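Local coordinates for ADP-ribosylation factor-binding protein GGA2 (Saccharomyces cerevisiae, PDB 3MNM) that may help regulate membrane traffic through the trans-Golgi network and binds ARF1 and ARF2, here represented by its gamma-ear-like GAE domain, at residues A[16-27]-A[114-123]. Numbering follows the deposited sequence.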
loop_
_atom_site.group_PDB
_atom_site.type_symbol
_atom_site.label_atom_id
_atom_site.label_comp_id
_atom_site.label_asym_id
_atom_site.label_seq_id
_atom_site.Cartn_x
_atom_site.Cartn_y
_atom_site.Cartn_z
ATOM N N SER A 16 4.866 -2.485 11.000
ATOM C CA SER A 16 5.937 -1.890 11.758
ATOM C C SER A 16 5.385 -1.560 13.144
ATOM O O SER A 16 4.243 -1.906 13.444
ATOM C CB SER A 16 6.442 -0.627 11.054
ATOM O OG SER A 16 5.518 0.443 11.231
ATOM N N PRO A 17 6.190 -0.908 13.990
ATOM C CA PRO A 17 5.670 -0.511 15.306
ATOM C C PRO A 17 4.490 0.451 15.177
ATOM O O PRO A 17 3.645 0.504 16.070
ATOM C CB PRO A 17 6.854 0.209 15.951
ATOM C CG PRO A 17 8.077 -0.363 15.252
ATOM C CD PRO A 17 7.627 -0.613 13.843
ATOM N N ASN A 18 4.430 1.199 14.077
ATOM C CA ASN A 18 3.404 2.247 13.941
ATOM C C ASN A 18 2.345 1.986 12.879
ATOM O O ASN A 18 1.266 2.573 12.937
ATOM C CB ASN A 18 4.048 3.585 13.594
ATOM C CG ASN A 18 5.135 3.980 14.554
ATOM O OD1 ASN A 18 4.945 3.951 15.766
ATOM N ND2 ASN A 18 6.286 4.380 14.011
ATOM N N LEU A 19 2.654 1.150 11.887
ATOM C CA LEU A 19 1.873 1.146 10.657
ATOM C C LEU A 19 1.730 -0.241 10.060
ATOM O O LEU A 19 2.719 -0.964 9.883
ATOM C CB LEU A 19 2.520 2.078 9.611
ATOM C CG LEU A 19 1.787 2.230 8.269
ATOM C CD1 LEU A 19 0.457 2.983 8.455
ATOM C CD2 LEU A 19 2.650 2.939 7.218
ATOM N N LYS A 20 0.498 -0.590 9.737
ATOM C CA LYS A 20 0.204 -1.838 9.048
ATOM C C LYS A 20 -0.241 -1.534 7.618
ATOM O O LYS A 20 -1.123 -0.711 7.403
ATOM C CB LYS A 20 -0.879 -2.608 9.805
ATOM C CG LYS A 20 -1.372 -3.872 9.114
ATOM C CD LYS A 20 -2.587 -4.423 9.868
ATOM C CE LYS A 20 -2.511 -5.913 10.119
ATOM N NZ LYS A 20 -3.694 -6.368 10.933
ATOM N N ILE A 21 0.392 -2.181 6.638
ATOM C CA ILE A 21 0.029 -1.992 5.238
ATOM C C ILE A 21 -0.474 -3.304 4.676
ATOM O O ILE A 21 0.201 -4.328 4.807
ATOM C CB ILE A 21 1.227 -1.527 4.366
ATOM C CG1 ILE A 21 1.918 -0.293 4.974
ATOM C CG2 ILE A 21 0.767 -1.310 2.896
ATOM C CD1 ILE A 21 3.193 0.152 4.222
ATOM N N GLU A 22 -1.656 -3.275 4.065
ATOM C CA GLU A 22 -2.225 -4.451 3.404
ATOM C C GLU A 22 -2.667 -4.141 1.974
ATOM O O GLU A 22 -3.055 -3.014 1.669
ATOM C CB GLU A 22 -3.430 -4.980 4.194
ATOM C CG GLU A 22 -3.114 -5.403 5.613
ATOM C CD GLU A 22 -4.370 -5.631 6.432
ATOM O OE1 GLU A 22 -5.190 -4.691 6.535
ATOM O OE2 GLU A 22 -4.544 -6.748 6.974
ATOM N N PHE A 23 -2.611 -5.146 1.097
ATOM C CA PHE A 23 -3.171 -5.026 -0.242
ATOM C C PHE A 23 -4.371 -5.955 -0.381
ATOM O O PHE A 23 -4.355 -7.082 0.117
ATOM C CB PHE A 23 -2.176 -5.452 -1.325
ATOM C CG PHE A 23 -0.990 -4.536 -1.495
ATOM C CD1 PHE A 23 0.141 -4.986 -2.157
ATOM C CD2 PHE A 23 -1.003 -3.243 -1.013
ATOM C CE1 PHE A 23 1.250 -4.156 -2.330
ATOM C CE2 PHE A 23 0.098 -2.413 -1.178
ATOM C CZ PHE A 23 1.223 -2.870 -1.839
ATOM N N GLU A 24 -5.401 -5.475 -1.060
ATOM C CA GLU A 24 -6.427 -6.355 -1.612
ATOM C C GLU A 24 -6.141 -6.489 -3.097
ATOM O O GLU A 24 -6.187 -5.502 -3.836
ATOM C CB GLU A 24 -7.843 -5.817 -1.343
ATOM C CG GLU A 24 -8.371 -6.133 0.058
ATOM C CD GLU A 24 -9.777 -5.584 0.328
ATOM O OE1 GLU A 24 -10.422 -5.058 -0.607
ATOM O OE2 GLU A 24 -10.230 -5.668 1.492
ATOM N N ILE A 25 -5.815 -7.710 -3.530
ATOM C CA ILE A 25 -5.413 -7.958 -4.905
ATOM C C ILE A 25 -6.407 -8.889 -5.576
ATOM O O ILE A 25 -6.739 -9.937 -5.026
ATOM C CB ILE A 25 -4.006 -8.589 -4.970
ATOM C CG1 ILE A 25 -2.991 -7.691 -4.255
ATOM C CG2 ILE A 25 -3.577 -8.861 -6.430
ATOM C CD1 ILE A 25 -1.645 -8.348 -4.047
ATOM N N SER A 26 -6.882 -8.500 -6.754
ATOM C CA SER A 26 -7.791 -9.352 -7.524
ATOM C C SER A 26 -7.532 -9.229 -9.020
ATOM O O SER A 26 -7.099 -8.186 -9.500
ATOM C CB SER A 26 -9.248 -9.010 -7.209
ATOM O OG SER A 26 -9.555 -7.663 -7.539
ATOM N N ARG A 27 -7.786 -10.297 -9.767
ATOM C CA ARG A 27 -7.639 -10.216 -11.209
ATOM C C ARG A 27 -8.979 -9.888 -11.840
ATOM O O ARG A 27 -10.009 -10.438 -11.455
ATOM C CB ARG A 27 -7.062 -11.506 -11.798
ATOM C CG ARG A 27 -6.969 -11.482 -13.316
ATOM C CD ARG A 27 -6.129 -12.629 -13.846
ATOM N NE ARG A 27 -4.726 -12.492 -13.469
ATOM C CZ ARG A 27 -3.863 -11.703 -14.101
ATOM N NH1 ARG A 27 -2.602 -11.636 -13.697
ATOM N NH2 ARG A 27 -4.264 -10.975 -15.136
ATOM N N GLU A 114 9.474 3.543 5.964
ATOM C CA GLU A 114 9.588 2.097 5.800
ATOM C C GLU A 114 9.624 1.812 4.310
ATOM O O GLU A 114 8.981 2.501 3.532
ATOM C CB GLU A 114 8.404 1.389 6.460
ATOM C CG GLU A 114 8.362 1.603 7.969
ATOM C CD GLU A 114 6.953 1.781 8.515
ATOM O OE1 GLU A 114 5.983 1.569 7.774
ATOM O OE2 GLU A 114 6.830 2.130 9.698
ATOM N N THR A 115 10.409 0.813 3.904
ATOM C CA THR A 115 10.491 0.463 2.495
ATOM C C THR A 115 10.709 -1.039 2.359
ATOM O O THR A 115 11.232 -1.679 3.282
ATOM C CB THR A 115 11.700 1.148 1.803
ATOM O OG1 THR A 115 12.902 0.444 2.153
ATOM C CG2 THR A 115 11.844 2.594 2.210
ATOM N N ALA A 116 10.269 -1.603 1.237
ATOM C CA ALA A 116 10.570 -3.008 0.898
ATOM C C ALA A 116 10.270 -3.328 -0.555
ATOM O O ALA A 116 9.717 -2.514 -1.294
ATOM C CB ALA A 116 9.779 -3.963 1.763
ATOM N N VAL A 117 10.630 -4.558 -0.930
ATOM C CA VAL A 117 10.197 -5.205 -2.164
ATOM C C VAL A 117 9.136 -6.279 -1.859
ATOM O O VAL A 117 9.354 -7.158 -1.015
ATOM C CB VAL A 117 11.391 -5.875 -2.843
ATOM C CG1 VAL A 117 12.249 -4.829 -3.551
ATOM C CG2 VAL A 117 12.214 -6.639 -1.795
ATOM N N PHE A 118 7.991 -6.211 -2.539
ATOM C CA PHE A 118 6.861 -7.101 -2.242
ATOM C C PHE A 118 6.404 -7.932 -3.448
ATOM O O PHE A 118 6.112 -7.395 -4.519
ATOM C CB PHE A 118 5.674 -6.305 -1.668
ATOM C CG PHE A 118 4.424 -7.128 -1.465
ATOM C CD1 PHE A 118 4.244 -7.870 -0.304
ATOM C CD2 PHE A 118 3.430 -7.160 -2.434
ATOM C CE1 PHE A 118 3.096 -8.626 -0.117
ATOM C CE2 PHE A 118 2.281 -7.919 -2.257
ATOM C CZ PHE A 118 2.111 -8.650 -1.097
ATOM N N THR A 119 6.335 -9.248 -3.258
ATOM C CA THR A 119 5.902 -10.156 -4.318
ATOM C C THR A 119 4.409 -10.453 -4.221
ATOM O O THR A 119 3.934 -10.991 -3.223
ATOM C CB THR A 119 6.717 -11.466 -4.303
ATOM O OG1 THR A 119 8.082 -11.180 -4.638
ATOM C CG2 THR A 119 6.150 -12.453 -5.325
ATOM N N LEU A 120 3.670 -10.088 -5.262
ATOM C CA LEU A 120 2.229 -10.283 -5.273
ATOM C C LEU A 120 1.868 -11.761 -5.323
ATOM O O LEU A 120 2.564 -12.553 -5.964
ATOM C CB LEU A 120 1.582 -9.557 -6.458
ATOM C CG LEU A 120 1.181 -8.092 -6.261
ATOM C CD1 LEU A 120 2.377 -7.248 -5.869
ATOM C CD2 LEU A 120 0.512 -7.538 -7.517
ATOM N N PRO A 121 0.780 -12.138 -4.638
ATOM C CA PRO A 121 0.242 -13.489 -4.804
ATOM C C PRO A 121 -0.250 -13.647 -6.231
ATOM O O PRO A 121 -0.640 -12.665 -6.866
ATOM C CB PRO A 121 -0.944 -13.522 -3.834
ATOM C CG PRO A 121 -1.313 -12.094 -3.622
ATOM C CD PRO A 121 -0.020 -11.333 -3.700
ATOM N N ASN A 122 -0.230 -14.870 -6.738
ATOM C CA ASN A 122 -0.689 -15.103 -8.094
ATOM C C ASN A 122 -2.202 -14.948 -8.179
ATOM O O ASN A 122 -2.950 -15.642 -7.487
ATOM C CB ASN A 122 -0.243 -16.482 -8.582
ATOM C CG ASN A 122 1.264 -16.667 -8.502
ATOM O OD1 ASN A 122 2.029 -15.929 -9.129
ATOM N ND2 ASN A 122 1.698 -17.654 -7.725
ATOM N N VAL A 123 -2.646 -14.010 -9.007
ATOM C CA VAL A 123 -4.065 -13.843 -9.281
ATOM C C VAL A 123 -4.291 -13.951 -10.780
ATOM O O VAL A 123 -3.340 -13.866 -11.560
ATOM C CB VAL A 123 -4.602 -12.484 -8.775
ATOM C CG1 VAL A 123 -4.647 -12.458 -7.252
ATOM C CG2 VAL A 123 -3.757 -11.341 -9.321
ATOM O OXT VAL A 123 -5.416 -14.129 -11.244
HETATM O O HOH W 1 4.434 -0.815 7.678
#
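Residues 16-27 and 114-123 run in the same general sense on different sheets, with 118-123 irregular; no backbone hydrogen bond joins them, and their CA atoms come within 8.0 Å at Ser-16 and Glu-114, part to 10.4 Å at Phe-23 and Phe-118, and close to 5.4 Å at Arg-27 and Val-123. At the near end, Ser-16 OG donates to Glu-114 OE2 (2.6 Å) from above the carboxylate plane. OE2 is also hydrogen-bonded to Tyr-105 OH, while a water links OE1 to Leu-19 O. Midway, the edge of Phe-23 points at the face of Phe-118 in an offset edge-to-face pair, planes at 87°. Ile-25 CD1 lies at the edge of the Phe-118 ring and presses tightly on Pro-121 CD (3.4 Å). With CG anti to the backbone N (chi1 177°) and a bend at chi3, Arg-27 turns the NE edge of its guanidinium to the C-terminal carboxylate, donating in plane to Val-123 O (2.7 Å) and forming a salt bridge with OXT. A leucine here would probably leave that carboxylate without its charged mate. Strand 110-117 faces strand 19-27, and the tail 118-123 crosses to the other sheet, closing that side of the GAE domain's immunoglobulin-like beta sandwich.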